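Local coordinates for DynF (Micromonospora chersina, PDB 6UBL), which is of unknown function but belongs to the dynemicin (enediyne) biosynthetic pathway and holds palmitic acid in its beta barrel, so it may bind a related long-chain molecule, at residues V66-S71 and V81-I86; A111-T116 and A130-V135; E16-V21 and P35-L40; S6-R11 and D107-G112. All blocks are in the same frame, centred on the assembly; numbering follows the deposited sequence.

Overall arrangement
The four contacts join neighbouring strands of a beta barrel. Contact 3 (16-21 with 35-40) puts short strand 20-21 beside strand 37-50, which pairs with 54-68; contact 1 carries that strand on to 81-92, which pairs with 108-115, and contact 2 adds 129-141. Contact 4 lays strand 7-8 along 108-115, sharing Ala111 and Gly112 with contact 2. Along the chain contacts 3, 1 and 2 follow in series, 3 and 1 nested in the loop closed by contact 4. Centres of contacts 1 and 2 lie 9 Å apart, those of 3 and 4 18 Å. Contacts 1 to 3 touch the palmitic acid; contacts 2 and 4, and contact 1 through Tyr82 alone, reach the second subunit, so the wall serves both ligand site and dimer interface.

Contact 1: V66-S71 and V81-I86; sequences VVRSPS and VYTNLI. With PLM (palmitic acid), chain C.
The segments 66-68 and 81-86 of strands 54-68 and 81-92 run antiparallel, 156° between their directions, and the well-packed part is the buried pairing of Val66 to Arg68 with Thr83 to Leu85. In its hydrogen-bonded pair Val67 N donates to Asn84 O at 2.9 Å. In return Asn84 N donates to Val67 O at 3.0 Å. The two side chains lie alongside, Val67 CG1 3.6 Å from Asn84 CB. On the other face the side chains of Val66 and Leu85 cross obliquely, CG2 to CD1, and Val81 CG1 packs on the aliphatic start of Arg68. The pairing holds firmly through Ser69: its N donates to Tyr82 O at 2.8 Å, and its OG (chi1 70°) accepts from Tyr82 N and donates to Pro70 O. An alanine here would remove OG, and would probably leave Tyr82 N without its acceptor and the loop at Pro70 less firmly fixed. Toward solvent the contact loosens at exposed Pro70 and at Ser71, which merely touches Val81 CG2. Arg68 NE salt-bridges Asp38 OD2, and its CD lies 3.4 Å from O2 of the palmitic acid. This positive charge would probably help the ligand's acid group and Asp38 share a single negative charge, a proton probably held between them.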
# COMPACT_ATOMS: atom_id res chain seq x y z
N VAL A 66 -16.73 11.56 -1.88
CA VAL A 66 -16.50 10.17 -2.28
C VAL A 66 -17.65 9.75 -3.19
O VAL A 66 -18.81 9.76 -2.77
CB VAL A 66 -16.42 9.23 -1.07
CG1 VAL A 66 -16.27 7.78 -1.52
CG2 VAL A 66 -15.27 9.64 -0.14
N VAL A 67 -17.33 9.40 -4.44
CA VAL A 67 -18.34 8.87 -5.35
C VAL A 67 -18.47 7.37 -5.15
O VAL A 67 -17.46 6.65 -4.98
CB VAL A 67 -18.03 9.21 -6.82
CG1 VAL A 67 -16.73 8.60 -7.27
CG2 VAL A 67 -19.18 8.74 -7.71
N ARG A 68 -19.71 6.89 -5.17
CA ARG A 68 -20.03 5.48 -5.07
C ARG A 68 -20.57 4.98 -6.40
O ARG A 68 -21.38 5.66 -7.05
CB ARG A 68 -21.08 5.22 -4.00
CG ARG A 68 -20.60 5.34 -2.57
CD ARG A 68 -21.74 5.17 -1.54
NE ARG A 68 -22.55 6.36 -1.38
CZ ARG A 68 -23.68 6.61 -2.03
NH1 ARG A 68 -24.18 5.73 -2.89
NH2 ARG A 68 -24.34 7.75 -1.80
N SER A 69 -20.15 3.78 -6.79
CA SER A 69 -20.75 3.10 -7.92
C SER A 69 -22.16 2.68 -7.51
O SER A 69 -22.49 2.67 -6.32
CB SER A 69 -19.95 1.84 -8.25
OG SER A 69 -20.09 0.84 -7.23
N PRO A 70 -22.99 2.28 -8.46
CA PRO A 70 -24.22 1.57 -8.08
C PRO A 70 -23.83 0.30 -7.33
O PRO A 70 -22.78 -0.29 -7.57
CB PRO A 70 -24.90 1.25 -9.42
CG PRO A 70 -23.79 1.31 -10.44
CD PRO A 70 -22.83 2.36 -9.92
N SER A 71 -24.69 -0.11 -6.40
CA SER A 71 -24.42 -1.36 -5.69
C SER A 71 -24.60 -2.53 -6.64
O SER A 71 -25.46 -2.52 -7.51
CB SER A 71 -25.39 -1.52 -4.52
OG SER A 71 -25.17 -2.78 -3.90
N VAL A 81 -19.93 -2.14 -3.24
CA VAL A 81 -19.89 -0.77 -3.74
C VAL A 81 -18.43 -0.39 -3.96
O VAL A 81 -17.59 -0.60 -3.07
CB VAL A 81 -20.57 0.21 -2.76
CG1 VAL A 81 -20.35 1.65 -3.20
CG2 VAL A 81 -22.06 -0.10 -2.66
N TYR A 82 -18.14 0.16 -5.13
CA TYR A 82 -16.82 0.68 -5.48
C TYR A 82 -16.83 2.19 -5.30
O TYR A 82 -17.82 2.85 -5.59
CB TYR A 82 -16.48 0.29 -6.91
CG TYR A 82 -16.28 -1.20 -7.00
CD1 TYR A 82 -15.04 -1.77 -6.74
CD2 TYR A 82 -17.35 -2.05 -7.25
CE1 TYR A 82 -14.86 -3.13 -6.77
CE2 TYR A 82 -17.18 -3.42 -7.29
CZ TYR A 82 -15.92 -3.95 -7.05
OH TYR A 82 -15.74 -5.32 -7.08
N THR A 83 -15.73 2.73 -4.81
CA THR A 83 -15.66 4.13 -4.44
C THR A 83 -14.44 4.78 -5.07
O THR A 83 -13.44 4.12 -5.34
CB THR A 83 -15.57 4.29 -2.91
OG1 THR A 83 -14.38 3.64 -2.45
CG2 THR A 83 -16.77 3.67 -2.22
N ASN A 84 -14.54 6.08 -5.33
CA ASN A 84 -13.37 6.90 -5.61
C ASN A 84 -13.42 8.10 -4.68
O ASN A 84 -14.48 8.71 -4.51
CB ASN A 84 -13.32 7.47 -7.03
CG ASN A 84 -13.04 6.45 -8.14
OD1 ASN A 84 -13.13 6.80 -9.32
ND2 ASN A 84 -12.67 5.22 -7.78
N LEU A 85 -12.28 8.47 -4.11
CA LEU A 85 -12.14 9.72 -3.36
C LEU A 85 -11.78 10.79 -4.38
O LEU A 85 -10.70 10.76 -4.97
CB LEU A 85 -11.06 9.56 -2.30
CG LEU A 85 -10.68 10.77 -1.46
CD1 LEU A 85 -11.89 11.34 -0.75
CD2 LEU A 85 -9.60 10.37 -0.45
N ILE A 86 -12.70 11.73 -4.62
CA ILE A 86 -12.55 12.67 -5.73
C ILE A 86 -12.12 14.08 -5.30
O ILE A 86 -11.66 14.86 -6.16
CB ILE A 86 -13.79 12.75 -6.64
CG1 ILE A 86 -15.00 13.34 -5.90
CG2 ILE A 86 -14.14 11.38 -7.20
CD1 ILE A 86 -16.22 13.54 -6.80
C1 PLM C . -18.82 6.14 1.23
O1 PLM C . -18.86 7.40 0.88
O2 PLM C . -19.79 5.43 1.28
C2 PLM C . -17.45 5.66 1.60
C3 PLM C . -16.69 6.53 2.56
C4 PLM C . -15.37 5.89 2.84
C5 PLM C . -14.26 6.83 3.15
C6 PLM C . -12.95 6.11 3.33
C7 PLM C . -12.18 6.67 4.49
C8 PLM C . -12.10 8.17 4.46
C9 PLM C . -11.36 8.71 3.27
CA PLM C . -9.90 8.95 3.57
CB PLM C . -9.69 10.22 4.37
CC PLM C . -8.46 10.95 3.93
CD PLM C . -7.31 10.90 4.90
CE PLM C . -5.99 11.03 4.18
CF PLM C . -4.83 11.48 5.01
CG PLM C . -3.58 11.60 4.22

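Contact 2: A111-T116 and A130-V135; sequences AGQIRT and ACRMAV
This is an antiparallel strand pairing in the barrel wall, between strands 108-115 and 129-141, whose short segments run 176° apart. Six backbone hydrogen bonds support it, two at each of the pairs Ala111-Ala134, Gln113-Arg132 and Arg115-Ala130; the shortest is Ala130 N to Arg115 O, 2.8 Å. Between the first two pairs Gly112 faces Met133 with their CA atoms only 3.9 Å apart, and a side chain on Gly112 would collide with Arg132 O. Met133, bent at chi2 and chi3, brings SD over this backbone, 3.4 Å from Ala111 C. Ile114 CG1 meets Cys131 SG at 3.9 Å on the same face. This face, with Ile114, Cys131 and Met133, touches the palmitic acid and so lines the inside of the barrel, whereas the other, with Gln113, Arg115 and Arg132 among alanines, meets the second subunit. There Gln113 and Arg132 start in the crowded position between backbone N and carbonyl carbon and run side by side, amide and guanidinium planes 75° apart. Gln113 CG lies 4.1 Å from Arg132 CG. Gln113 NE2 bonds Tyr194 OH of the second subunit, and Arg132 forms a salt bridge with Glu152 of that subunit. Arg115 turns back side-on, NE and NH2 both gripping Thr116 O.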
# COMPACT_ATOMS: atom_id res chain seq x y z
N ALA A 111 -8.96 5.31 -4.74
CA ALA A 111 -10.06 4.39 -5.02
C ALA A 111 -10.15 3.32 -3.94
O ALA A 111 -9.16 2.95 -3.32
CB ALA A 111 -9.90 3.76 -6.40
N GLY A 112 -11.36 2.81 -3.75
CA GLY A 112 -11.60 1.84 -2.71
C GLY A 112 -12.85 1.04 -2.98
O GLY A 112 -13.43 1.09 -4.07
N GLN A 113 -13.25 0.27 -1.97
CA GLN A 113 -14.42 -0.59 -2.12
C GLN A 113 -14.99 -0.94 -0.75
O GLN A 113 -14.34 -0.77 0.29
CB GLN A 113 -14.10 -1.84 -2.92
CG GLN A 113 -13.03 -2.72 -2.31
CD GLN A 113 -12.58 -3.78 -3.27
OE1 GLN A 113 -11.44 -3.75 -3.75
NE2 GLN A 113 -13.47 -4.71 -3.58
N ILE A 114 -16.23 -1.42 -0.78
CA ILE A 114 -16.95 -1.87 0.41
C ILE A 114 -17.52 -3.24 0.08
O ILE A 114 -18.28 -3.38 -0.90
CB ILE A 114 -18.08 -0.90 0.77
CG1 ILE A 114 -17.55 0.53 0.95
CG2 ILE A 114 -18.78 -1.36 2.05
CD1 ILE A 114 -18.62 1.57 1.18
N ARG A 115 -17.15 -4.25 0.86
CA ARG A 115 -17.63 -5.60 0.62
C ARG A 115 -17.49 -6.44 1.88
O ARG A 115 -16.76 -6.10 2.81
CB ARG A 115 -16.91 -6.27 -0.57
CG ARG A 115 -15.39 -6.51 -0.41
CD ARG A 115 -14.98 -7.71 -1.26
NE ARG A 115 -15.58 -8.90 -0.65
CZ ARG A 115 -16.14 -9.92 -1.30
NH1 ARG A 115 -16.20 -9.94 -2.62
NH2 ARG A 115 -16.67 -10.92 -0.60
N THR A 116 -18.21 -7.56 1.89
CA THR A 116 -18.09 -8.53 2.97
C THR A 116 -16.64 -8.99 3.10
O THR A 116 -16.02 -9.38 2.09
CB THR A 116 -18.99 -9.73 2.66
OG1 THR A 116 -20.36 -9.31 2.62
CG2 THR A 116 -18.79 -10.84 3.68
N ALA A 130 -16.60 -4.46 5.13
CA ALA A 130 -15.29 -3.86 5.30
C ALA A 130 -15.08 -2.85 4.18
O ALA A 130 -15.34 -3.15 3.01
CB ALA A 130 -14.21 -4.93 5.24
N CYS A 131 -14.60 -1.68 4.54
CA CYS A 131 -14.38 -0.56 3.65
C CYS A 131 -12.90 -0.24 3.62
O CYS A 131 -12.24 -0.20 4.67
CB CYS A 131 -15.18 0.64 4.16
SG CYS A 131 -14.94 2.19 3.29
N ARG A 132 -12.38 0.00 2.43
CA ARG A 132 -10.98 0.37 2.24
C ARG A 132 -10.89 1.45 1.17
O ARG A 132 -11.74 1.54 0.27
CB ARG A 132 -10.09 -0.81 1.86
CG ARG A 132 -10.41 -1.43 0.52
CD ARG A 132 -9.70 -2.77 0.34
NE ARG A 132 -8.23 -2.70 0.36
CZ ARG A 132 -7.44 -3.08 1.35
NH1 ARG A 132 -7.94 -3.52 2.50
NH2 ARG A 132 -6.12 -2.99 1.23
N MET A 133 -9.85 2.28 1.27
CA MET A 133 -9.58 3.33 0.30
C MET A 133 -8.07 3.49 0.23
O MET A 133 -7.39 3.54 1.26
CB MET A 133 -10.23 4.64 0.76
CG MET A 133 -10.08 5.81 -0.20
SD MET A 133 -11.09 5.66 -1.69
CE MET A 133 -12.71 6.17 -1.07
N ALA A 134 -7.54 3.56 -0.99
CA ALA A 134 -6.11 3.71 -1.25
C ALA A 134 -5.90 5.11 -1.82
O ALA A 134 -6.47 5.44 -2.87
CB ALA A 134 -5.64 2.66 -2.26
N VAL A 135 -5.12 5.94 -1.12
CA VAL A 135 -5.12 7.38 -1.34
C VAL A 135 -3.75 7.89 -1.74
O VAL A 135 -2.74 7.59 -1.10
CB VAL A 135 -5.62 8.12 -0.10
CG1 VAL A 135 -5.53 9.63 -0.27
CG2 VAL A 135 -7.05 7.71 0.22

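Contact 3: E16-V21 and P35-L40; sequences EGVPNV and PGIDNL. With PLM (palmitic acid), chain C.
Asn39 ND2 lies between two acceptors of the segment 16-21 and donates to both. Its bond to Asn20 OD1 (3.1 Å) is nearly straight at 173°, lies in the amide plane of Asn39 and falls on a lone pair of the oxygen, with the two amide planes 41° apart. The second goes to Val21 O at 3.0 Å, approaching from above that carbonyl plane. Val21 O also accepts from Asn39 N, nearly along its C=O axis, so one carbonyl is held by backbone and side chain of the same residue. Further back along the pair, Ile37 N donates to Pro19 O and Ile37 O accepts from Val21 N, each at 2.8 Å. These alternating bonds mark a short parallel pairing of strand 20-21 with the start of strand 37-50, a piece of N-terminal chain added beside a barrel strand. Val18 CG1, anti to its backbone N (chi1 -178°), presses on Gly36 CA at 3.4 Å, tighter than ordinary carbon contact, and a side chain on Gly36 would run into Val21 CG2. Ile37 lies alongside Asn20, CG2 3.5 Å from OD1. In the next shell Arg65 fixes both amides, its NH2 bonding Asn20 OD1 and its NE Asn39 OD1. Val21 instead shares a face with Asp38, whose OD2 sits 2.6 Å from O1 of the palmitic acid; oxygens this close suggest that one acid group is protonated. Asp38 is itself positioned by a salt bridge from OD2 to Arg68 and a hydrogen bond from OD1 to Tyr205.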
# COMPACT_ATOMS: atom_id res chain seq x y z
N GLU A 16 -20.05 11.40 -13.71
CA GLU A 16 -21.02 12.07 -14.56
C GLU A 16 -22.40 11.50 -14.32
O GLU A 16 -22.60 10.29 -14.30
CB GLU A 16 -20.64 11.89 -16.03
CG GLU A 16 -19.60 12.87 -16.52
CD GLU A 16 -20.14 14.28 -16.59
OE1 GLU A 16 -21.38 14.45 -16.63
OE2 GLU A 16 -19.32 15.22 -16.59
N GLY A 17 -23.37 12.40 -14.14
CA GLY A 17 -24.74 12.00 -13.89
C GLY A 17 -25.03 11.49 -12.50
O GLY A 17 -26.15 11.03 -12.24
N VAL A 18 -24.04 11.50 -11.60
CA VAL A 18 -24.20 10.99 -10.24
C VAL A 18 -24.46 12.18 -9.31
O VAL A 18 -23.63 13.10 -9.26
CB VAL A 18 -22.96 10.21 -9.80
CG1 VAL A 18 -23.15 9.65 -8.40
CG2 VAL A 18 -22.66 9.10 -10.80
N PRO A 19 -25.58 12.20 -8.59
CA PRO A 19 -25.89 13.38 -7.77
C PRO A 19 -25.06 13.45 -6.51
O PRO A 19 -24.69 12.45 -5.90
CB PRO A 19 -27.37 13.19 -7.42
CG PRO A 19 -27.53 11.70 -7.37
CD PRO A 19 -26.62 11.17 -8.47
N ASN A 20 -24.78 14.68 -6.10
CA ASN A 20 -24.20 14.93 -4.79
C ASN A 20 -25.24 14.69 -3.70
O ASN A 20 -26.44 14.94 -3.87
CB ASN A 20 -23.70 16.36 -4.75
CG ASN A 20 -22.33 16.50 -5.38
OD1 ASN A 20 -21.32 16.21 -4.76
ND2 ASN A 20 -22.31 16.88 -6.65
N VAL A 21 -24.74 14.21 -2.56
CA VAL A 21 -25.54 14.00 -1.37
C VAL A 21 -25.00 14.90 -0.27
O VAL A 21 -23.78 14.90 -0.00
CB VAL A 21 -25.52 12.52 -0.93
CG1 VAL A 21 -26.51 12.30 0.20
CG2 VAL A 21 -25.83 11.61 -2.12
N PRO A 35 -26.55 5.27 -6.33
CA PRO A 35 -25.27 5.96 -6.51
C PRO A 35 -25.36 7.45 -6.17
O PRO A 35 -26.37 8.11 -6.44
CB PRO A 35 -24.93 5.75 -7.99
CG PRO A 35 -26.14 5.16 -8.63
CD PRO A 35 -26.97 4.53 -7.54
N GLY A 36 -24.29 7.96 -5.57
CA GLY A 36 -24.22 9.36 -5.21
C GLY A 36 -22.80 9.72 -4.84
O GLY A 36 -21.93 8.85 -4.69
N ILE A 37 -22.56 11.02 -4.71
CA ILE A 37 -21.29 11.55 -4.24
C ILE A 37 -21.52 12.03 -2.82
O ILE A 37 -22.22 13.02 -2.59
CB ILE A 37 -20.79 12.69 -5.14
CG1 ILE A 37 -20.64 12.24 -6.59
CG2 ILE A 37 -19.45 13.20 -4.60
CD1 ILE A 37 -20.39 13.37 -7.56
N ASP A 38 -20.90 11.35 -1.85
CA ASP A 38 -21.09 11.70 -0.45
C ASP A 38 -20.18 12.87 -0.11
O ASP A 38 -18.97 12.81 -0.34
CB ASP A 38 -20.76 10.49 0.43
CG ASP A 38 -21.73 9.34 0.22
OD1 ASP A 38 -22.91 9.60 -0.06
OD2 ASP A 38 -21.30 8.18 0.32
N ASN A 39 -20.76 13.92 0.47
CA ASN A 39 -20.02 15.08 0.95
C ASN A 39 -20.00 14.96 2.47
O ASN A 39 -21.00 15.24 3.13
CB ASN A 39 -20.69 16.37 0.49
CG ASN A 39 -20.63 16.55 -1.02
OD1 ASN A 39 -19.73 17.22 -1.53
ND2 ASN A 39 -21.56 15.94 -1.73
N LEU A 40 -18.87 14.52 3.01
CA LEU A 40 -18.80 14.07 4.39
C LEU A 40 -17.72 14.78 5.19
O LEU A 40 -16.63 15.05 4.69
CB LEU A 40 -18.49 12.57 4.43
CG LEU A 40 -19.53 11.63 3.83
CD1 LEU A 40 -18.89 10.27 3.55
CD2 LEU A 40 -20.71 11.50 4.76
C1 PLM C . -18.82 6.14 1.23
O1 PLM C . -18.86 7.40 0.88
O2 PLM C . -19.79 5.43 1.28
C2 PLM C . -17.45 5.66 1.60
C3 PLM C . -16.69 6.53 2.56
C4 PLM C . -15.37 5.89 2.84
C5 PLM C . -14.26 6.83 3.15
C6 PLM C . -12.95 6.11 3.33
C7 PLM C . -12.18 6.67 4.49
C8 PLM C . -12.10 8.17 4.46
C9 PLM C . -11.36 8.71 3.27
CA PLM C . -9.90 8.95 3.57
CB PLM C . -9.69 10.22 4.37
CC PLM C . -8.46 10.95 3.93
CD PLM C . -7.31 10.90 4.90
CE PLM C . -5.99 11.03 4.18
CF PLM C . -4.83 11.48 5.01
CG PLM C . -3.58 11.60 4.22

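Contact 4: S6-R11 and D107-G112; sequences SVLFGR and DCLSAG
Asp107 O is gripped by three donors from the segment 6-11. Ser6 OG bonds it at 2.9 Å, in the carbonyl plane and on a lone pair; Val7 N comes nearly along the C=O axis at 3.2 Å; and Ser6 N adds a weak bond. The ladder continues with Leu109 N to Val7 O, 2.8 Å and close to straight, then with Phe9 N to Leu109 O at 3.0 Å. Such alternation defines a parallel pairing: strand 7-8, near the N-terminus, lies along the start of barrel strand 108-115, the touching parts only 8° apart in direction. Leu8 crosses Leu109 obliquely, CD2 against CB at 3.6 Å. Phe9, just past the strand, with CG anti to its carbonyl carbon (chi1 -65°), swings its ring beside Cys108, which lies on the other face, so that CE2 is 3.9 Å from Cys108 CB; the sulfur-aromatic contact is oblique, SG 58° off the ring normal. Pro153 and Ala134 also touch the Phe9 side chain, Ala134 near its CB. An alanine in place of Phe9 would remove the ring and would probably leave Cys108 and Pro153 less well packed. Beyond Phe9 the direct hydrogen bonds stop, though Gly10 CA still rests on Ala111 CB at 3.6 Å; Gly10 N is buried without a polar partner in the model. One water lies between Arg11 O and Gly112 O; another accepts from Arg11 N and reaches Gly112 O weakly. Arg11 NE bonds Asp188 O of the second subunit, while Gly10 O accepts from Arg151 of that subunit.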
# COMPACT_ATOMS: atom_id res chain seq x y z
N SER A 6 -2.72 9.36 -14.15
CA SER A 6 -1.53 8.62 -14.57
C SER A 6 -1.30 7.37 -13.74
O SER A 6 -0.73 6.40 -14.24
CB SER A 6 -0.28 9.52 -14.56
OG SER A 6 -0.37 10.52 -13.57
N VAL A 7 -1.71 7.36 -12.47
CA VAL A 7 -1.55 6.21 -11.59
C VAL A 7 -2.89 5.91 -10.94
O VAL A 7 -3.51 6.80 -10.37
CB VAL A 7 -0.47 6.42 -10.50
CG1 VAL A 7 -0.38 5.17 -9.61
CG2 VAL A 7 0.86 6.76 -11.12
N LEU A 8 -3.35 4.67 -11.07
CA LEU A 8 -4.63 4.26 -10.49
C LEU A 8 -4.39 3.34 -9.30
O LEU A 8 -3.68 2.32 -9.43
CB LEU A 8 -5.47 3.52 -11.53
CG LEU A 8 -5.60 4.20 -12.90
CD1 LEU A 8 -6.50 3.34 -13.78
CD2 LEU A 8 -6.10 5.62 -12.81
N PHE A 9 -4.95 3.69 -8.14
CA PHE A 9 -4.83 2.86 -6.95
C PHE A 9 -6.03 1.94 -6.73
O PHE A 9 -6.14 1.31 -5.68
CB PHE A 9 -4.59 3.70 -5.69
CG PHE A 9 -3.27 4.44 -5.69
CD1 PHE A 9 -2.10 3.79 -6.09
CD2 PHE A 9 -3.19 5.74 -5.26
CE1 PHE A 9 -0.89 4.46 -6.10
CE2 PHE A 9 -1.98 6.41 -5.26
CZ PHE A 9 -0.83 5.77 -5.67
N GLY A 10 -6.94 1.86 -7.70
CA GLY A 10 -8.07 0.96 -7.62
C GLY A 10 -8.95 1.15 -8.84
O GLY A 10 -8.48 1.59 -9.89
N ARG A 11 -10.23 0.85 -8.72
CA ARG A 11 -11.12 0.81 -9.87
C ARG A 11 -11.76 2.17 -10.11
O ARG A 11 -12.30 2.77 -9.18
CB ARG A 11 -12.22 -0.21 -9.61
CG ARG A 11 -13.05 -0.53 -10.80
CD ARG A 11 -14.06 -1.60 -10.46
NE ARG A 11 -14.74 -2.05 -11.65
CZ ARG A 11 -15.88 -2.73 -11.66
NH1 ARG A 11 -16.48 -3.05 -10.52
NH2 ARG A 11 -16.42 -3.10 -12.81
N ASP A 107 -2.49 13.57 -9.88
CA ASP A 107 -1.91 12.57 -10.76
C ASP A 107 -2.38 11.16 -10.43
O ASP A 107 -2.07 10.23 -11.19
CB ASP A 107 -0.38 12.55 -10.64
CG ASP A 107 0.28 13.81 -11.17
OD1 ASP A 107 -0.27 14.44 -12.09
OD2 ASP A 107 1.38 14.13 -10.68
N CYS A 108 -3.08 10.98 -9.31
CA CYS A 108 -3.41 9.67 -8.78
C CYS A 108 -4.91 9.51 -8.66
O CYS A 108 -5.62 10.44 -8.27
CB CYS A 108 -2.90 9.55 -7.33
SG CYS A 108 -1.15 9.73 -7.11
N LEU A 109 -5.42 8.32 -9.00
CA LEU A 109 -6.80 7.97 -8.69
C LEU A 109 -6.83 7.30 -7.31
O LEU A 109 -6.28 6.21 -7.12
CB LEU A 109 -7.40 7.03 -9.73
CG LEU A 109 -8.82 6.60 -9.32
CD1 LEU A 109 -9.79 7.79 -9.40
CD2 LEU A 109 -9.34 5.43 -10.14
N SER A 110 -7.47 7.96 -6.34
CA SER A 110 -7.71 7.38 -5.02
C SER A 110 -9.02 6.60 -5.08
O SER A 110 -10.06 7.15 -5.45
CB SER A 110 -7.78 8.48 -3.96
OG SER A 110 -6.52 9.11 -3.80
N ALA A 111 -8.96 5.31 -4.74
CA ALA A 111 -10.06 4.39 -5.02
C ALA A 111 -10.15 3.32 -3.94
O ALA A 111 -9.16 2.95 -3.32
CB ALA A 111 -9.90 3.76 -6.40
N GLY A 112 -11.36 2.81 -3.75
CA GLY A 112 -11.60 1.84 -2.71
C GLY A 112 -12.85 1.04 -2.98
O GLY A 112 -13.43 1.09 -4.07
O HOH W 1 -13.30 1.60 -6.94
O HOH W 2 -11.29 -0.16 -6.17